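PDB 2OX4: putative mandelate racemase from Zymomonas mobilis, which binds magnesium and probably works as a lyase, possibly a dehydratase, of the mandelate racemase branch of the enolase superfamily. Local coordinates for residues S96-D99 with I100-D104; L155-A159 with E160-A164; P246-P249 with R250-K253. One frame throughout, in Å; residues are numbered along the deposited sequence. Where two conformers were deposited one is given.

Contact 1. Residues S96-D99 with I100-D104; sequences SAFD and IAFWD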
loop_
_atom_site.group_PDB
_atom_site.type_symbol
_atom_site.label_atom_id
_atom_site.label_comp_id
_atom_site.label_asym_id
_atom_site.label_seq_id
_atom_site.Cartn_x
_atom_site.Cartn_y
_atom_site.Cartn_z
ATOM N N SER C 96 24.832 24.922 6.014
ATOM C CA SER C 96 25.061 25.243 4.598
ATOM C C SER C 96 26.157 26.290 4.438
ATOM O O SER C 96 27.073 26.115 3.627
ATOM C CB SER C 96 23.793 25.801 3.956
ATOM O OG SER C 96 22.723 24.869 3.980
ATOM N N ALA C 97 26.049 27.384 5.195
ATOM C CA ALA C 97 26.923 28.537 4.955
ATOM C C ALA C 97 28.361 28.174 5.281
ATOM O O ALA C 97 29.286 28.465 4.507
ATOM C CB ALA C 97 26.456 29.768 5.738
ATOM N N PHE C 98 28.547 27.488 6.403
ATOM C CA PHE C 98 29.854 26.989 6.778
ATOM C C PHE C 98 30.421 26.015 5.751
ATOM O O PHE C 98 31.584 26.131 5.355
ATOM C CB PHE C 98 29.813 26.388 8.189
ATOM C CG PHE C 98 29.847 27.431 9.269
ATOM C CD1 PHE C 98 28.776 27.603 10.127
ATOM C CD2 PHE C 98 30.958 28.267 9.395
ATOM C CE1 PHE C 98 28.825 28.576 11.128
ATOM C CE2 PHE C 98 31.012 29.243 10.397
ATOM C CZ PHE C 98 29.946 29.400 11.254
ATOM N N ASP C 99 29.588 25.090 5.285
ATOM C CA ASP C 99 30.032 24.091 4.313
ATOM C C ASP C 99 30.568 24.746 3.030
ATOM O O ASP C 99 31.626 24.368 2.533
ATOM C CB ASP C 99 28.916 23.071 4.029
ATOM C CG ASP C 99 29.381 21.946 3.133
ATOM O OD1 ASP C 99 29.983 20.972 3.640
ATOM O OD2 ASP C 99 29.145 22.057 1.922
ATOM N N ILE C 100 29.856 25.762 2.536
ATOM C CA ILE C 100 30.288 26.501 1.346
ATOM C C ILE C 100 31.688 27.122 1.588
ATOM O O ILE C 100 32.595 26.981 0.750
ATOM C CB ILE C 100 29.241 27.576 0.931
ATOM C CG1 ILE C 100 27.932 26.908 0.466
ATOM C CG2 ILE C 100 29.798 28.482 -0.209
ATOM C CD1 ILE C 100 26.704 27.866 0.421
ATOM N N ALA C 101 31.866 27.763 2.740
ATOM C CA ALA C 101 33.159 28.384 3.087
ATOM C C ALA C 101 34.296 27.348 3.204
ATOM O O ALA C 101 35.439 27.613 2.798
ATOM C CB ALA C 101 33.032 29.179 4.362
ATOM N N PHE C 102 33.988 26.168 3.743
ATOM C CA PHE C 102 34.988 25.098 3.804
ATOM C C PHE C 102 35.460 24.656 2.419
ATOM O O PHE C 102 36.671 24.487 2.197
ATOM C CB PHE C 102 34.464 23.880 4.574
ATOM C CG PHE C 102 34.013 24.182 5.975
ATOM C CD1 PHE C 102 32.994 23.428 6.549
ATOM C CD2 PHE C 102 34.603 25.202 6.723
ATOM C CE1 PHE C 102 32.556 23.688 7.840
ATOM C CE2 PHE C 102 34.161 25.483 8.024
ATOM C CZ PHE C 102 33.143 24.721 8.586
ATOM N N TRP C 103 34.519 24.465 1.493
ATOM C CA TRP C 103 34.889 24.082 0.135
ATOM C C TRP C 103 35.684 25.199 -0.563
ATOM O O TRP C 103 36.637 24.910 -1.282
ATOM C CB TRP C 103 33.678 23.655 -0.692
ATOM C CG TRP C 103 33.161 22.264 -0.331
ATOM C CD1 TRP C 103 32.160 21.960 0.549
ATOM C CD2 TRP C 103 33.632 21.015 -0.850
ATOM N NE1 TRP C 103 31.974 20.591 0.603
ATOM C CE2 TRP C 103 32.861 19.991 -0.250
ATOM C CE3 TRP C 103 34.624 20.661 -1.775
ATOM C CZ2 TRP C 103 33.059 18.635 -0.540
ATOM C CZ3 TRP C 103 34.822 19.314 -2.062
ATOM C CH2 TRP C 103 34.048 18.316 -1.442
ATOM N N ASP C 104 35.302 26.455 -0.320
ATOM C CA ASP C 104 36.090 27.613 -0.773
ATOM C C ASP C 104 37.536 27.492 -0.281
ATOM O O ASP C 104 38.479 27.591 -1.080
ATOM C CB ASP C 104 35.436 28.915 -0.296
ATOM C CG ASP C 104 35.937 30.150 -1.042
ATOM O OD1 ASP C 104 36.456 30.020 -2.170
ATOM O OD2 ASP C 104 35.776 31.265 -0.496
#
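Phe98 and Phe102 meet one turn apart on alpha-helix 89-110, in a stretch buried in the mandelate racemase N-terminal domain and tied by i to i+4 bonds such as Phe102 N to Phe98 O (2.9 Å). Phe102 CB rests 3.5 Å from Asp99 O. With CG beside its own backbone N (chi1 -57°), the ring folds back over the preceding turn: CG comes 3.2 Å from Phe98 O, which sits over the centre of one face, 3.1 Å above the plane. The same oxygen thus receives a backbone N-H and lies under an aromatic face. Farther out, CD1 is 3.3 Å from Phe98 O, CE1 skirts Phe98 C, and CZ reaches Phe98 CB at 3.7 Å. The ring also packs on Thr70 and Ile73 of helix 70-79. With an alanine at Phe102, the Phe98 carbonyl is likely to lose the ring over it and a gap to open toward helix 70-79. On another side of the helix, Asp99 and Trp103 run side by side, carboxylate and indole planes 63° apart. Asp99 OD1 and Trp103 NE1 both bond to Thr298 OG1, while Asp99 OD2 stands 3.3 Å from Trp103 CD1.

Contact 2. Residues L155-A159 with E160-A164; sequences LKAVA and EGYDA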
loop_
_atom_site.group_PDB
_atom_site.type_symbol
_atom_site.label_atom_id
_atom_site.label_comp_id
_atom_site.label_asym_id
_atom_site.label_seq_id
_atom_site.Cartn_x
_atom_site.Cartn_y
_atom_site.Cartn_z
ATOM N N LEU C 155 10.368 40.211 -23.277
ATOM C CA LEU C 155 11.110 40.647 -24.463
ATOM C C LEU C 155 12.476 41.261 -24.163
ATOM O O LEU C 155 13.415 41.035 -24.928
ATOM C CB LEU C 155 10.265 41.581 -25.331
ATOM C CG LEU C 155 9.089 40.929 -26.060
ATOM C CD1 LEU C 155 8.224 42.000 -26.726
ATOM C CD2 LEU C 155 9.565 39.906 -27.084
ATOM N N LYS C 156 12.580 42.021 -23.062
ATOM C CA LYS C 156 13.861 42.538 -22.576
ATOM C C LYS C 156 14.843 41.412 -22.279
ATOM O O LYS C 156 16.024 41.497 -22.630
ATOM C CB LYS C 156 13.672 43.388 -21.315
ATOM C CG LYS C 156 12.989 44.731 -21.550
ATOM C CD LYS C 156 12.790 45.483 -20.246
ATOM C CE LYS C 156 11.982 46.760 -20.468
ATOM N NZ LYS C 156 11.474 47.326 -19.189
ATOM N N ALA C 157 14.353 40.357 -21.627
ATOM C CA ALA C 157 15.186 39.188 -21.353
ATOM C C ALA C 157 15.632 38.507 -22.647
ATOM O O ALA C 157 16.809 38.212 -22.819
ATOM C CB ALA C 157 14.439 38.201 -20.463
ATOM N N VAL C 158 14.683 38.270 -23.551
ATOM C CA VAL C 158 14.964 37.644 -24.850
ATOM C C VAL C 158 16.001 38.448 -25.656
ATOM O O VAL C 158 16.905 37.877 -26.274
ATOM C CB VAL C 158 13.665 37.447 -25.679
ATOM C CG1 VAL C 158 13.983 37.110 -27.137
ATOM C CG2 VAL C 158 12.810 36.346 -25.062
ATOM N N ALA C 159 15.879 39.773 -25.616
ATOM C CA ALA C 159 16.809 40.659 -26.325
ATOM C C ALA C 159 18.249 40.531 -25.806
ATOM O O ALA C 159 19.208 40.733 -26.561
ATOM C CB ALA C 159 16.327 42.103 -26.231
ATOM N N GLU C 160 18.387 40.180 -24.525
ATOM C CA GLU C 160 19.683 39.843 -23.933
ATOM C C GLU C 160 20.206 38.424 -24.223
ATOM O O GLU C 160 21.320 38.089 -23.840
ATOM C CB GLU C 160 19.687 40.131 -22.424
ATOM C CG GLU C 160 19.491 41.601 -22.077
ATOM C CD GLU C 160 19.535 41.893 -20.572
ATOM O OE1 GLU C 160 19.645 40.952 -19.755
ATOM O OE2 GLU C 160 19.457 43.083 -20.205
ATOM N N GLY C 161 19.413 37.603 -24.902
ATOM C CA GLY C 161 19.855 36.265 -25.302
ATOM C C GLY C 161 19.329 35.099 -24.464
ATOM O O GLY C 161 19.701 33.948 -24.706
ATOM N N TYR C 162 18.478 35.382 -23.473
ATOM C CA TYR C 162 17.835 34.298 -22.701
ATOM C C TYR C 162 16.791 33.573 -23.557
ATOM O O TYR C 162 16.037 34.205 -24.299
ATOM C CB TYR C 162 17.183 34.831 -21.420
ATOM C CG TYR C 162 18.151 35.438 -20.429
ATOM C CD1 TYR C 162 18.802 34.645 -19.479
ATOM C CD2 TYR C 162 18.427 36.808 -20.445
ATOM C CE1 TYR C 162 19.701 35.198 -18.581
ATOM C CE2 TYR C 162 19.317 37.373 -19.546
ATOM C CZ TYR C 162 19.948 36.564 -18.618
ATOM O OH TYR C 162 20.831 37.118 -17.735
ATOM N N ASP C 163 16.765 32.247 -23.470
ATOM C CA ASP C 163 15.740 31.462 -24.154
ATOM C C ASP C 163 14.783 30.787 -23.160
ATOM O O ASP C 163 14.113 29.803 -23.492
ATOM C CB ASP C 163 16.359 30.443 -25.125
ATOM C CG ASP C 163 17.149 29.323 -24.426
ATOM O OD1 ASP C 163 17.176 29.230 -23.184
ATOM O OD2 ASP C 163 17.754 28.511 -25.152
ATOM N N ALA C 164 14.742 31.335 -21.952
ATOM C CA ALA C 164 13.792 30.919 -20.926
ATOM C C ALA C 164 13.600 32.044 -19.924
ATOM O O ALA C 164 14.540 32.804 -19.615
ATOM C CB ALA C 164 14.295 29.652 -20.220
#
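Tyr162 turns the edge of its ring, not a face, to the end of helix 147-159: Ala157 O lies at that edge, near the ring plane, 3.2 Å from Tyr162 CD2, and Ala157 CB is 4.2 Å from the same carbon. Tyr162 CG stands beside its own backbone N (chi1 -63°), which carries the ring back alongside the last turn. Glu160 is extended beyond CG and passes across the same end of the helix, with CG 3.5 Å from Lys156 O and OE1 in the plane of the Tyr162 ring at its edge. OE1 bonds to Trp137 NE1, and the Trp137 ring meets Tyr162 edge-to-face, so one tryptophan links both side chains. On another flank Val158 CG2 lies 3.9 Å from Tyr162 O. The backbone closes the helix: Gly161 N bonds to Val158 O at 2.9 Å, and Tyr162 N reaches Ala157 O in a weak 3.3 Å bond. Gly161 has phi 102°, where a CB would jam against the carbonyl oxygen of Glu160. This is a Schellman motif, here ending the helix of the beta-alpha-beta crossover that joins the parallel neighbours 126-131 and 164-167 in the barrel domain.

Contact 3. Residues P246-P249 with R250-K253; sequences PLNP and RLLK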
loop_
_atom_site.group_PDB
_atom_site.type_symbol
_atom_site.label_atom_id
_atom_site.label_comp_id
_atom_site.label_asym_id
_atom_site.label_seq_id
_atom_site.Cartn_x
_atom_site.Cartn_y
_atom_site.Cartn_z
ATOM N N PRO C 246 5.136 23.009 1.259
ATOM C CA PRO C 246 5.900 21.748 1.222
ATOM C C PRO C 246 5.925 20.895 2.507
ATOM O O PRO C 246 6.511 19.819 2.502
ATOM C CB PRO C 246 7.320 22.206 0.841
ATOM C CG PRO C 246 7.418 23.607 1.357
ATOM C CD PRO C 246 6.017 24.195 1.317
ATOM N N LEU C 247 5.283 21.355 3.584
ATOM C CA LEU C 247 5.311 20.659 4.880
ATOM C C LEU C 247 4.558 19.315 5.018
ATOM O O LEU C 247 4.927 18.507 5.865
ATOM C CB LEU C 247 4.876 21.608 6.008
ATOM C CG LEU C 247 5.858 22.601 6.632
ATOM C CD1 LEU C 247 5.316 23.049 8.006
ATOM C CD2 LEU C 247 7.267 22.019 6.785
ATOM N N ASN C 248 3.520 19.075 4.208
ATOM C CA ASN C 248 2.884 17.726 4.074
ATOM C C ASN C 248 3.167 17.213 2.654
ATOM O O ASN C 248 2.383 17.464 1.739
ATOM C CB ASN C 248 1.355 17.828 4.332
ATOM C CG ASN C 248 0.611 16.477 4.245
ATOM O OD1 ASN C 248 1.187 15.424 3.962
ATOM N ND2 ASN C 248 -0.691 16.522 4.502
ATOM N N PRO C 249 4.323 16.547 2.455
ATOM C CA PRO C 249 4.811 16.191 1.101
ATOM C C PRO C 249 3.831 15.415 0.224
ATOM O O PRO C 249 3.805 15.655 -0.996
ATOM C CB PRO C 249 6.075 15.355 1.386
ATOM C CG PRO C 249 6.557 15.891 2.712
ATOM C CD PRO C 249 5.279 16.140 3.501
ATOM N N ARG C 250 3.034 14.512 0.825
ATOM C CA ARG C 250 2.022 13.735 0.102
ATOM C C ARG C 250 1.059 14.581 -0.738
ATOM O O ARG C 250 0.585 14.126 -1.765
ATOM C CB ARG C 250 1.217 12.809 1.038
ATOM C CG ARG C 250 0.319 11.811 0.292
ATOM C CD ARG C 250 -0.534 10.971 1.236
ATOM N NE ARG C 250 -1.430 11.788 2.056
ATOM C CZ ARG C 250 -2.719 12.004 1.798
ATOM N NH1 ARG C 250 -3.435 12.766 2.618
ATOM N NH2 ARG C 250 -3.298 11.463 0.729
ATOM N N LEU C 251 0.795 15.816 -0.316
ATOM C CA LEU C 251 -0.105 16.676 -1.073
ATOM C C LEU C 251 0.397 16.958 -2.483
ATOM O O LEU C 251 -0.409 17.089 -3.398
ATOM C CB LEU C 251 -0.399 17.985 -0.334
ATOM C CG LEU C 251 -1.083 17.801 1.022
ATOM C CD1 LEU C 251 -1.242 19.164 1.701
ATOM C CD2 LEU C 251 -2.428 17.065 0.899
ATOM N N LEU C 252 1.717 17.024 -2.667
ATOM C CA LEU C 252 2.255 17.229 -4.021
ATOM C C LEU C 252 2.017 16.018 -4.921
ATOM O O LEU C 252 1.733 16.171 -6.109
ATOM C CB LEU C 252 3.731 17.630 -3.987
ATOM C CG LEU C 252 4.240 18.330 -5.255
ATOM C CD1 LEU C 252 3.569 19.697 -5.407
ATOM C CD2 LEU C 252 5.742 18.511 -5.154
ATOM N N LYS C 253 2.093 14.817 -4.354
ATOM C CA LYS C 253 1.677 13.618 -5.089
ATOM C C LYS C 253 0.205 13.705 -5.538
ATOM O O LYS C 253 -0.133 13.383 -6.694
ATOM C CB LYS C 253 1.926 12.354 -4.251
ATOM C CG LYS C 253 1.690 11.056 -5.007
ATOM C CD LYS C 253 1.746 9.855 -4.095
ATOM C CE LYS C 253 1.435 8.593 -4.887
ATOM N NZ LYS C 253 1.213 7.423 -4.002
HETATM O O HOH W 1 -0.811 13.345 4.090
#
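Asn248 and Arg250 both send CG anti to the backbone N (chi1 -179° for Asn248), and the two side chains run side by side, pointing the same way; a bend at chi3 (60°) then brings Arg250 NE round to a water shared with the amide. That water donates to Asn248 OD1 at 2.9 Å and accepts from Arg250 NE at 2.6 Å, lying in the guanidinium plane at its edge. The amide and guanidinium are not stacked: their planes are 53° apart. Two further nitrogens reach another chain, Asn248 ND2 bonding to Ile309 O of a neighbouring subunit and Arg250 NH1 to Leu279 O of the same neighbour. Within the chain, Arg250 NH2 forms a salt bridge with Glu254 one turn on. The amide is thus held at OD1 and ND2, which should fix its rotation, and the bridging water ties two residues that both grip the interface. Leu251 crosses Asn248 at about a right angle, its CG 3.7 Å from Asn248 ND2 and its CD1 3.9 Å from Asn248 CB. The backbone entering helix 250-258 is drawn together by two i to i+3 bonds, Leu251 N to Asn248 O at 3.1 Å and Leu252 N to Pro249 O at 3.0 Å. Leu252 CB lies 3.6 Å from Pro249 O. The turn belongs to the barrel domain, where the chain passes from strand 237-241, which carries the magnesium ligand Glu241, into helix 250-258. Leu252 packs against Ile243 of the connecting loop and Phe278 of helix 271-280, and Pro249 lies on Pro277 and Phe278 of that same helix.

How the contacts relate
The three contacts are separate local elements in series along the chain, none touching another. Contact 1 lies in the N-terminal domain, contacts 2 and 3 in the barrel domain. Centres are 33 Å apart for contacts 1 and 2, on opposite sides of the chain's centre, and 34 Å for contacts 2 and 3. Magnesium is held by Glu215, Glu241 and Glu267. The Leu252 side chain of contact 3 is about 13 Å from the magnesium ion, and the Ser96 side chain of contact 1 about 11 Å from that of Glu267. The Trp103 side chain is about 3 Å from a glycerol, probably from the crystallisation liquor. Contact 2 lies away from the metal site; contact 3 alone touches other subunits.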